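Local coordinates for DUF4848 domain-containing protein (Bacteroides thetaiotaomicron, PDB 4LB8), which is of unknown function, a representative of the DUF4848 family whose natural form is probably a lipoprotein made with a signal sequence, at residues T26-F30 and Y125-M129; M103-I107 and Y145-R151; N218-F224 and N238-F244. One frame throughout, in Å; residues are numbered along the deposited sequence.

In the fold
The three contacts are spread along an elongated chain. Contacts 1 and 2 lie on the same side of its centre, their own centres 23 Å apart and their nearest atoms about 10 Å apart, and their segments alternate along the sequence: 26-30, 103-107, 125-129, 145-151. Contact 1 ties a loop to the four-stranded mixed sheet, and contact 2 seats the short helix 148-152. Contact 3 belongs to the all-beta half on the opposite side, with its centre 63 Å from that of contact 1 and 43 Å from that of contact 2. No active site is known; a bound PEG, probably from the crystallisation liquor, lies about 3 Å from the side chain of Phe224 in contact 3.

Contact 1. Residues T26-F30 and Y125-M129; sequences TMIKF and YFVNM
Strand 27-30 of the four-stranded mixed sheet meets the loop 125-129 through an aromatic pair at one end, Phe30 against Phe126, and a side-chain amide hydrogen bond at the other, Asn128 to Thr26. The rings form an edge-to-face (T-shaped) pair with planes at 80° and centroids 4.9 Å apart. Phe30 is the edge: its CZ sits over the centre of the Phe126 ring, 3.6 Å from Phe126 CG. The opposite face of Phe126 carries the CB of its own neighbour Tyr125, so the ring is sandwiched. Ala39 and Leu40 of helix 33-44 also pack on Phe126, which places the pair between sheet and helix. Ile28, two residues before Phe30 and, like it, turned toward the loop, brings CG1 3.8 Å from Phe126 O. That carbonyl is bridged to the strand by a water, which accepts from Ile28 N at 2.8 Å and donates to Phe126 O at 2.9 Å. Strand 27-30 runs between 19-22 and 132-135, and it starts with a classic beta bulge in which Thr26 and Met27 both face Ile22. At this bulge Asn128 ND2 donates to Thr26 O over 2.7 Å, almost straight at 167° and in the plane of its own amide. Asn128 CG lies between its backbone N and carbonyl carbon (chi1 61°), a turn that carries the amide across to the strand. The amide is held at both ends, since OD1 accepts from the backbone N of Lys130 and Glu132. Selenomethionine Met27, bent at chi2 and chi3, curls its end back until CE is 3.9 Å from Asn128 ND2.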
loop_
_atom_site.group_PDB
_atom_site.type_symbol
_atom_site.label_atom_id
_atom_site.label_comp_id
_atom_site.label_asym_id
_atom_site.label_seq_id
_atom_site.Cartn_x
_atom_site.Cartn_y
_atom_site.Cartn_z
ATOM N N THR A 26 38.205 1.094 -21.687
ATOM C CA THR A 26 37.614 0.337 -20.574
ATOM C C THR A 26 37.665 1.113 -19.241
ATOM O O THR A 26 37.241 0.587 -18.214
ATOM C CB THR A 26 38.314 -1.040 -20.446
ATOM O OG1 THR A 26 39.679 -0.875 -20.051
ATOM C CG2 THR A 26 38.244 -1.855 -21.732
HETATM N N MSE A 27 38.167 2.355 -19.256
HETATM C CA MSE A 27 38.277 3.152 -18.042
HETATM C C MSE A 27 38.167 4.649 -18.322
HETATM O O MSE A 27 38.856 5.154 -19.202
HETATM C CB MSE A 27 39.632 2.848 -17.352
HETATM C CG MSE A 27 39.793 3.482 -15.961
HETATM SE SE MSE A 27 38.636 2.695 -14.580
HETATM C CE MSE A 27 39.594 1.043 -14.393
ATOM N N ILE A 28 37.342 5.363 -17.539
ATOM C CA ILE A 28 37.232 6.830 -17.562
ATOM C C ILE A 28 38.165 7.351 -16.461
ATOM O O ILE A 28 38.089 6.886 -15.324
ATOM C CB ILE A 28 35.762 7.360 -17.400
ATOM C CG1 ILE A 28 34.909 7.150 -18.666
ATOM C CG2 ILE A 28 35.715 8.831 -16.954
ATOM C CD1 ILE A 28 35.072 8.156 -19.838
ATOM N N LYS A 29 39.045 8.296 -16.803
ATOM C CA LYS A 29 39.948 8.926 -15.850
ATOM C C LYS A 29 39.660 10.424 -15.819
ATOM O O LYS A 29 39.596 11.055 -16.867
ATOM C CB LYS A 29 41.422 8.643 -16.207
ATOM C CG LYS A 29 42.466 9.240 -15.251
ATOM C CD LYS A 29 43.797 9.422 -15.970
ATOM C CE LYS A 29 45.046 9.246 -15.117
ATOM N NZ LYS A 29 45.308 7.813 -14.761
ATOM N N PHE A 30 39.449 10.973 -14.619
ATOM C CA PHE A 30 39.262 12.402 -14.399
ATOM C C PHE A 30 40.570 12.968 -13.879
ATOM O O PHE A 30 41.361 12.228 -13.286
ATOM C CB PHE A 30 38.102 12.684 -13.428
ATOM C CG PHE A 30 36.762 12.292 -13.991
ATOM C CD1 PHE A 30 36.147 13.066 -14.977
ATOM C CD2 PHE A 30 36.121 11.129 -13.565
ATOM C CE1 PHE A 30 34.911 12.688 -15.516
ATOM C CE2 PHE A 30 34.885 10.759 -14.102
ATOM C CZ PHE A 30 34.283 11.545 -15.065
ATOM N N TYR A 125 26.833 7.041 -15.612
ATOM C CA TYR A 125 27.365 7.688 -16.805
ATOM C C TYR A 125 28.858 7.421 -16.991
ATOM O O TYR A 125 29.326 7.423 -18.121
ATOM C CB TYR A 125 27.146 9.215 -16.730
ATOM C CG TYR A 125 25.695 9.621 -16.603
ATOM C CD1 TYR A 125 24.778 9.321 -17.604
ATOM C CD2 TYR A 125 25.253 10.371 -15.520
ATOM C CE1 TYR A 125 23.432 9.651 -17.470
ATOM C CE2 TYR A 125 23.918 10.745 -15.396
ATOM C CZ TYR A 125 23.008 10.378 -16.371
ATOM O OH TYR A 125 21.690 10.737 -16.255
ATOM N N PHE A 126 29.619 7.234 -15.899
ATOM C CA PHE A 126 31.057 7.115 -16.047
ATOM C C PHE A 126 31.626 5.754 -15.622
ATOM O O PHE A 126 32.681 5.397 -16.150
ATOM C CB PHE A 126 31.761 8.246 -15.288
ATOM C CG PHE A 126 31.264 9.656 -15.547
ATOM C CD1 PHE A 126 31.267 10.190 -16.829
ATOM C CD2 PHE A 126 30.852 10.468 -14.498
ATOM C CE1 PHE A 126 30.840 11.511 -17.063
ATOM C CE2 PHE A 126 30.441 11.790 -14.730
ATOM C CZ PHE A 126 30.424 12.300 -16.011
ATOM N N VAL A 127 30.946 4.989 -14.715
ATOM C CA VAL A 127 31.415 3.656 -14.304
ATOM C C VAL A 127 31.437 2.693 -15.502
ATOM O O VAL A 127 30.586 2.779 -16.392
ATOM C CB VAL A 127 30.654 2.994 -13.114
ATOM C CG1 VAL A 127 30.972 3.668 -11.786
ATOM C CG2 VAL A 127 29.148 2.907 -13.360
ATOM N N ASN A 128 32.413 1.784 -15.514
ATOM C CA ASN A 128 32.548 0.783 -16.553
ATOM C C ASN A 128 31.752 -0.470 -16.161
ATOM O O ASN A 128 30.890 -0.418 -15.271
ATOM C CB ASN A 128 34.038 0.462 -16.833
ATOM C CG ASN A 128 34.846 -0.100 -15.675
ATOM O OD1 ASN A 128 34.329 -0.573 -14.658
ATOM N ND2 ASN A 128 36.153 -0.098 -15.837
HETATM N N MSE A 129 32.080 -1.603 -16.790
HETATM C CA MSE A 129 31.380 -2.857 -16.577
HETATM C C MSE A 129 31.661 -3.505 -15.199
HETATM O O MSE A 129 30.909 -4.412 -14.808
HETATM C CB MSE A 129 31.682 -3.820 -17.735
HETATM C CG MSE A 129 31.148 -3.306 -19.092
HETATM SE SE MSE A 129 29.266 -2.708 -19.039
HETATM C CE MSE A 129 29.427 -0.870 -19.098
HETATM O O HOH W 1 35.290 4.064 -16.157
#

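Contact 2. Residues M103-I107 and Y145-R151; sequences MFNTI and YTDFKER
Phe148 lies with one ring face against the backbone of Asn105, whose CA makes a CH-pi contact 3.9 Å from the ring centroid and 14° off the normal. The Asn105 amide leans over the same ring at 33° to its plane, bringing OD1 3.2 Å from Phe148 CE2. Phe104 O and Thr106 OG1 crowd Phe148 CB, the carbonyl at 3.4 Å. On the CD1 side of the ring, selenomethionine Met103 crosses Phe148 at about a right angle; its extended chain bends only at chi3, placing CE 3.8 Å from Phe148 CD1 and close to Arg151 CD. On the outer side the aliphatic part of Lys149 passes Thr106 and Ile107, with Lys149 CG 3.4 Å from Thr106 OG1. Asp147 is the N-cap of the short helix 148-152: its OD1 accepts from Glu150 N at 2.7 Å. The facing loop is shaped by an Asx turn, Ile107 N donating to Asn105 OD1 in the carbonyl plane at 2.9 Å, while Asn105 ND2 is held by Asp111. Tyr115 meets the Phe148 ring too, and Arg151 reaches past the contact to make a cation-pi interaction with Tyr184 of the second subunit.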
loop_
_atom_site.group_PDB
_atom_site.type_symbol
_atom_site.label_atom_id
_atom_site.label_comp_id
_atom_site.label_asym_id
_atom_site.label_seq_id
_atom_site.Cartn_x
_atom_site.Cartn_y
_atom_site.Cartn_z
HETATM N N MSE A 103 21.236 -5.992 -11.196
HETATM C CA MSE A 103 20.551 -6.631 -10.083
HETATM C C MSE A 103 19.053 -6.726 -10.394
HETATM O O MSE A 103 18.478 -5.789 -10.944
HETATM C CB MSE A 103 20.844 -5.659 -8.937
HETATM C CG MSE A 103 20.282 -5.965 -7.634
HETATM SE SE MSE A 103 20.842 -4.527 -6.479
HETATM C CE MSE A 103 19.720 -3.103 -6.962
ATOM N N PHE A 104 18.421 -7.850 -10.062
ATOM C CA PHE A 104 16.987 -8.045 -10.317
ATOM C C PHE A 104 16.208 -7.981 -9.004
ATOM O O PHE A 104 16.812 -8.100 -7.930
ATOM C CB PHE A 104 16.722 -9.353 -11.107
ATOM C CG PHE A 104 17.113 -9.201 -12.565
ATOM C CD1 PHE A 104 16.239 -8.608 -13.478
ATOM C CD2 PHE A 104 18.403 -9.516 -12.995
ATOM C CE1 PHE A 104 16.623 -8.407 -14.808
ATOM C CE2 PHE A 104 18.798 -9.280 -14.324
ATOM C CZ PHE A 104 17.902 -8.737 -15.222
ATOM N N ASN A 105 14.900 -7.702 -9.086
ATOM C CA ASN A 105 14.025 -7.548 -7.926
ATOM C C ASN A 105 13.746 -8.898 -7.284
ATOM O O ASN A 105 13.097 -9.766 -7.889
ATOM C CB ASN A 105 12.715 -6.856 -8.325
ATOM C CG ASN A 105 11.870 -6.330 -7.189
ATOM O OD1 ASN A 105 11.870 -6.833 -6.075
ATOM N ND2 ASN A 105 11.067 -5.335 -7.472
ATOM N N THR A 106 14.237 -9.046 -6.033
ATOM C CA THR A 106 14.126 -10.246 -5.191
ATOM C C THR A 106 12.831 -10.253 -4.353
ATOM O O THR A 106 12.474 -11.294 -3.795
ATOM C CB THR A 106 15.349 -10.373 -4.271
ATOM O OG1 THR A 106 15.513 -9.168 -3.519
ATOM C CG2 THR A 106 16.608 -10.683 -5.026
ATOM N N ILE A 107 12.144 -9.108 -4.257
ATOM C CA ILE A 107 10.906 -8.998 -3.488
ATOM C C ILE A 107 9.691 -9.287 -4.411
ATOM O O ILE A 107 8.935 -10.221 -4.133
ATOM C CB ILE A 107 10.807 -7.618 -2.774
ATOM C CG1 ILE A 107 12.044 -7.387 -1.866
ATOM C CG2 ILE A 107 9.494 -7.498 -1.988
ATOM C CD1 ILE A 107 12.224 -5.943 -1.346
ATOM N N TYR A 145 25.028 -1.827 -3.858
ATOM C CA TYR A 145 24.135 -2.556 -2.960
ATOM C C TYR A 145 24.555 -4.042 -3.007
ATOM O O TYR A 145 24.917 -4.555 -4.089
ATOM C CB TYR A 145 22.662 -2.384 -3.359
ATOM C CG TYR A 145 22.118 -0.985 -3.165
ATOM C CD1 TYR A 145 21.872 -0.483 -1.886
ATOM C CD2 TYR A 145 21.774 -0.193 -4.254
ATOM C CE1 TYR A 145 21.352 0.797 -1.700
ATOM C CE2 TYR A 145 21.245 1.084 -4.082
ATOM C CZ TYR A 145 21.030 1.574 -2.800
ATOM O OH TYR A 145 20.518 2.838 -2.618
ATOM N N THR A 146 24.545 -4.718 -1.838
ATOM C CA THR A 146 24.890 -6.149 -1.736
ATOM C C THR A 146 23.815 -6.977 -2.439
ATOM O O THR A 146 24.125 -7.893 -3.204
ATOM C CB THR A 146 25.038 -6.565 -0.267
ATOM O OG1 THR A 146 23.823 -6.220 0.410
ATOM C CG2 THR A 146 26.244 -5.890 0.422
ATOM N N ASP A 147 22.550 -6.600 -2.202
ATOM C CA ASP A 147 21.353 -7.251 -2.728
ATOM C C ASP A 147 20.282 -6.206 -2.999
ATOM O O ASP A 147 20.409 -5.079 -2.518
ATOM C CB ASP A 147 20.841 -8.318 -1.722
ATOM C CG ASP A 147 20.599 -7.811 -0.300
ATOM O OD1 ASP A 147 19.697 -6.966 -0.115
ATOM O OD2 ASP A 147 21.287 -8.295 0.633
ATOM N N PHE A 148 19.217 -6.581 -3.742
ATOM C CA PHE A 148 18.107 -5.684 -4.070
ATOM C C PHE A 148 17.350 -5.215 -2.799
ATOM O O PHE A 148 16.899 -4.067 -2.740
ATOM C CB PHE A 148 17.133 -6.349 -5.065
ATOM C CG PHE A 148 16.027 -5.407 -5.478
ATOM C CD1 PHE A 148 16.248 -4.432 -6.447
ATOM C CD2 PHE A 148 14.804 -5.418 -4.821
ATOM C CE1 PHE A 148 15.260 -3.506 -6.764
ATOM C CE2 PHE A 148 13.825 -4.480 -5.129
ATOM C CZ PHE A 148 14.053 -3.541 -6.113
ATOM N N LYS A 149 17.215 -6.113 -1.800
ATOM C CA LYS A 149 16.541 -5.872 -0.524
ATOM C C LYS A 149 17.207 -4.715 0.244
ATOM O O LYS A 149 16.512 -3.940 0.890
ATOM C CB LYS A 149 16.507 -7.156 0.326
ATOM C CG LYS A 149 15.605 -8.253 -0.246
ATOM C CD LYS A 149 15.086 -9.224 0.833
ATOM C CE LYS A 149 13.841 -9.998 0.428
ATOM N NZ LYS A 149 14.157 -11.255 -0.305
ATOM N N GLU A 150 18.524 -4.545 0.104
ATOM C CA GLU A 150 19.261 -3.459 0.751
ATOM C C GLU A 150 18.848 -2.078 0.156
ATOM O O GLU A 150 18.782 -1.094 0.893
ATOM C CB GLU A 150 20.763 -3.714 0.623
ATOM C CG GLU A 150 21.621 -2.944 1.609
ATOM C CD GLU A 150 23.064 -2.768 1.160
ATOM O OE1 GLU A 150 23.638 -3.739 0.613
ATOM O OE2 GLU A 150 23.610 -1.653 1.327
ATOM N N ARG A 151 18.506 -2.031 -1.147
ATOM C CA ARG A 151 18.066 -0.819 -1.841
ATOM C C ARG A 151 16.665 -0.375 -1.388
ATOM O O ARG A 151 16.439 0.824 -1.219
ATOM C CB ARG A 151 18.082 -1.031 -3.366
ATOM C CG ARG A 151 17.757 0.213 -4.179
ATOM C CD ARG A 151 17.567 -0.127 -5.631
ATOM N NE ARG A 151 17.080 1.031 -6.380
ATOM C CZ ARG A 151 15.818 1.199 -6.765
ATOM N NH1 ARG A 151 14.902 0.272 -6.490
ATOM N NH2 ARG A 151 15.463 2.280 -7.445
#

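Contact 3. Residues N218-F224 and N238-F244; sequences NLRGFEF and NKDGIPF
The rings of Phe224 and Phe244 meet where both segments pass between two antiparallel sheets, strand 213-220 pairing with 244-247 in one and 222-226 with 235-238 in the other. They are oblique, planes at 48° and centroids 4.5 Å apart: the CE2-CZ side of Phe244 lies over one face of Phe224, with Phe244 CZ 3.5 Å from Phe224 CD1. Phe244 CG stands between its backbone N and carbonyl carbon (chi1 72°), which swings the ring back toward the strands. Phe222 crosses Phe244 at about a right angle, and the two meet rim to rim, Phe222 CE2 being 3.9 Å from Phe244 CZ. Leu219 CD1 sits over the centre of one Phe222 face, and Phe259 meets the same ring. Lys239 touches these residues with the base of its chain, CB near Phe222 CD2 and CG 3.7 Å from Phe224 CB; beyond the bend at chi2 its end leads away. The Asn218 amide and the Pro243 ring lie side by side, pointing the same way. Glu223 and Asn238 face each other as an antiparallel non-hydrogen-bonded pair, and OE1 of Glu223 forms a salt bridge with Arg261. Lys239 N donates to Phe222 O over 2.9 Å. The chain then folds into a type II turn from Lys239 to Ile242, and from its Gly241 N a bond of 2.9 Å reaches Leu219 O. Asp240 N is held by Asn238 OD1 in an Asx turn. The Asp240 carboxylate turns its flat side to the strand junction, where Gly221 N donates to Asp240 OD1 from above the carboxylate plane, 2.8 Å long and nearly straight at 172°.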
loop_
_atom_site.group_PDB
_atom_site.type_symbol
_atom_site.label_atom_id
_atom_site.label_comp_id
_atom_site.label_asym_id
_atom_site.label_seq_id
_atom_site.Cartn_x
_atom_site.Cartn_y
_atom_site.Cartn_z
ATOM N N ASN A 218 -18.987 -11.233 -7.043
ATOM C CA ASN A 218 -19.182 -12.233 -8.106
ATOM C C ASN A 218 -18.744 -13.567 -7.546
ATOM O O ASN A 218 -17.542 -13.845 -7.530
ATOM C CB ASN A 218 -18.438 -11.875 -9.401
ATOM C CG ASN A 218 -18.745 -12.792 -10.562
ATOM O OD1 ASN A 218 -19.720 -13.548 -10.579
ATOM N ND2 ASN A 218 -17.903 -12.752 -11.561
ATOM N N LEU A 219 -19.701 -14.356 -7.033
ATOM C CA LEU A 219 -19.383 -15.617 -6.364
ATOM C C LEU A 219 -20.098 -16.825 -6.933
ATOM O O LEU A 219 -21.272 -16.741 -7.291
ATOM C CB LEU A 219 -19.709 -15.542 -4.851
ATOM C CG LEU A 219 -19.021 -14.461 -4.016
ATOM C CD1 LEU A 219 -19.503 -14.503 -2.564
ATOM C CD2 LEU A 219 -17.525 -14.580 -4.085
ATOM N N ARG A 220 -19.388 -17.968 -6.938
ATOM C CA ARG A 220 -19.909 -19.272 -7.363
ATOM C C ARG A 220 -20.342 -20.071 -6.143
ATOM O O ARG A 220 -19.678 -20.001 -5.109
ATOM C CB ARG A 220 -18.868 -20.057 -8.177
ATOM C CG ARG A 220 -18.957 -19.806 -9.676
ATOM C CD ARG A 220 -17.637 -20.038 -10.405
ATOM N NE ARG A 220 -16.418 -19.762 -9.616
ATOM C CZ ARG A 220 -15.806 -18.578 -9.502
ATOM N NH1 ARG A 220 -16.320 -17.496 -10.082
ATOM N NH2 ARG A 220 -14.693 -18.464 -8.786
ATOM N N GLY A 221 -21.449 -20.797 -6.269
ATOM C CA GLY A 221 -22.022 -21.606 -5.199
ATOM C C GLY A 221 -22.473 -20.738 -4.052
ATOM O O GLY A 221 -22.174 -21.023 -2.885
ATOM N N PHE A 222 -23.180 -19.654 -4.395
ATOM C CA PHE A 222 -23.564 -18.641 -3.438
ATOM C C PHE A 222 -25.006 -18.176 -3.561
ATOM O O PHE A 222 -25.543 -17.947 -4.654
ATOM C CB PHE A 222 -22.630 -17.436 -3.594
ATOM C CG PHE A 222 -22.834 -16.284 -2.635
ATOM C CD1 PHE A 222 -22.470 -16.398 -1.293
ATOM C CD2 PHE A 222 -23.375 -15.079 -3.077
ATOM C CE1 PHE A 222 -22.653 -15.327 -0.410
ATOM C CE2 PHE A 222 -23.536 -14.005 -2.196
ATOM C CZ PHE A 222 -23.171 -14.136 -0.873
ATOM N N GLU A 223 -25.577 -17.953 -2.373
ATOM C CA GLU A 223 -26.890 -17.424 -2.094
ATOM C C GLU A 223 -26.692 -16.149 -1.300
ATOM O O GLU A 223 -25.982 -16.164 -0.292
ATOM C CB GLU A 223 -27.663 -18.456 -1.294
ATOM C CG GLU A 223 -29.094 -18.598 -1.729
ATOM C CD GLU A 223 -29.807 -19.696 -0.977
ATOM O OE1 GLU A 223 -29.280 -20.152 0.068
ATOM O OE2 GLU A 223 -30.917 -20.074 -1.416
ATOM N N PHE A 224 -27.266 -15.044 -1.758
ATOM C CA PHE A 224 -27.122 -13.769 -1.077
ATOM C C PHE A 224 -28.243 -13.536 -0.090
ATOM O O PHE A 224 -29.418 -13.767 -0.408
ATOM C CB PHE A 224 -27.069 -12.635 -2.095
ATOM C CG PHE A 224 -26.949 -11.231 -1.549
ATOM C CD1 PHE A 224 -25.868 -10.866 -0.751
ATOM C CD2 PHE A 224 -27.860 -10.246 -1.916
ATOM C CE1 PHE A 224 -25.729 -9.554 -0.302
ATOM C CE2 PHE A 224 -27.723 -8.933 -1.457
ATOM C CZ PHE A 224 -26.658 -8.594 -0.659
ATOM N N ASN A 238 -30.620 -16.644 -4.892
ATOM C CA ASN A 238 -29.539 -17.314 -5.610
ATOM C C ASN A 238 -28.713 -16.306 -6.429
ATOM O O ASN A 238 -29.270 -15.556 -7.222
ATOM C CB ASN A 238 -30.116 -18.428 -6.517
ATOM C CG ASN A 238 -29.084 -19.263 -7.242
ATOM O OD1 ASN A 238 -28.323 -18.791 -8.105
ATOM N ND2 ASN A 238 -29.045 -20.527 -6.916
ATOM N N LYS A 239 -27.382 -16.300 -6.230
ATOM C CA LYS A 239 -26.424 -15.464 -6.963
ATOM C C LYS A 239 -25.261 -16.336 -7.460
ATOM O O LYS A 239 -24.129 -15.859 -7.567
ATOM C CB LYS A 239 -25.934 -14.289 -6.094
ATOM C CG LYS A 239 -27.042 -13.282 -5.735
ATOM C CD LYS A 239 -27.527 -12.496 -6.952
ATOM C CE LYS A 239 -28.601 -11.512 -6.630
ATOM N NZ LYS A 239 -29.070 -10.823 -7.858
ATOM N N ASP A 240 -25.549 -17.623 -7.778
ATOM C CA ASP A 240 -24.548 -18.608 -8.231
ATOM C C ASP A 240 -24.020 -18.209 -9.609
ATOM O O ASP A 240 -24.704 -18.412 -10.627
ATOM C CB ASP A 240 -25.149 -20.033 -8.254
ATOM C CG ASP A 240 -24.157 -21.185 -8.349
ATOM O OD1 ASP A 240 -22.969 -20.933 -8.671
ATOM O OD2 ASP A 240 -24.572 -22.344 -8.111
ATOM N N GLY A 241 -22.830 -17.604 -9.605
ATOM C CA GLY A 241 -22.178 -17.073 -10.792
ATOM C C GLY A 241 -22.911 -15.875 -11.367
ATOM O O GLY A 241 -22.899 -15.670 -12.581
ATOM N N ILE A 242 -23.587 -15.091 -10.506
ATOM C CA ILE A 242 -24.345 -13.901 -10.907
ATOM C C ILE A 242 -23.693 -12.685 -10.265
ATOM O O ILE A 242 -23.792 -12.505 -9.041
ATOM C CB ILE A 242 -25.858 -13.979 -10.574
ATOM C CG1 ILE A 242 -26.547 -15.167 -11.268
ATOM C CG2 ILE A 242 -26.559 -12.657 -10.923
ATOM C CD1 ILE A 242 -27.863 -15.637 -10.571
ATOM N N PRO A 243 -22.999 -11.843 -11.072
ATOM C CA PRO A 243 -22.390 -10.628 -10.506
ATOM C C PRO A 243 -23.490 -9.688 -10.028
ATOM O O PRO A 243 -24.558 -9.615 -10.660
ATOM C CB PRO A 243 -21.594 -10.041 -11.685
ATOM C CG PRO A 243 -21.520 -11.127 -12.704
ATOM C CD PRO A 243 -22.794 -11.894 -12.532
ATOM N N PHE A 244 -23.281 -9.050 -8.876
ATOM C CA PHE A 244 -24.269 -8.138 -8.348
ATOM C C PHE A 244 -23.592 -7.088 -7.474
ATOM O O PHE A 244 -22.456 -7.275 -7.031
ATOM C CB PHE A 244 -25.399 -8.888 -7.601
ATOM C CG PHE A 244 -24.995 -9.478 -6.278
ATOM C CD1 PHE A 244 -24.416 -10.740 -6.210
ATOM C CD2 PHE A 244 -25.178 -8.768 -5.098
ATOM C CE1 PHE A 244 -24.031 -11.280 -4.984
ATOM C CE2 PHE A 244 -24.786 -9.306 -3.873
ATOM C CZ PHE A 244 -24.216 -10.558 -3.827
HETATM O O HOH W 2 -22.553 -13.663 -6.676
#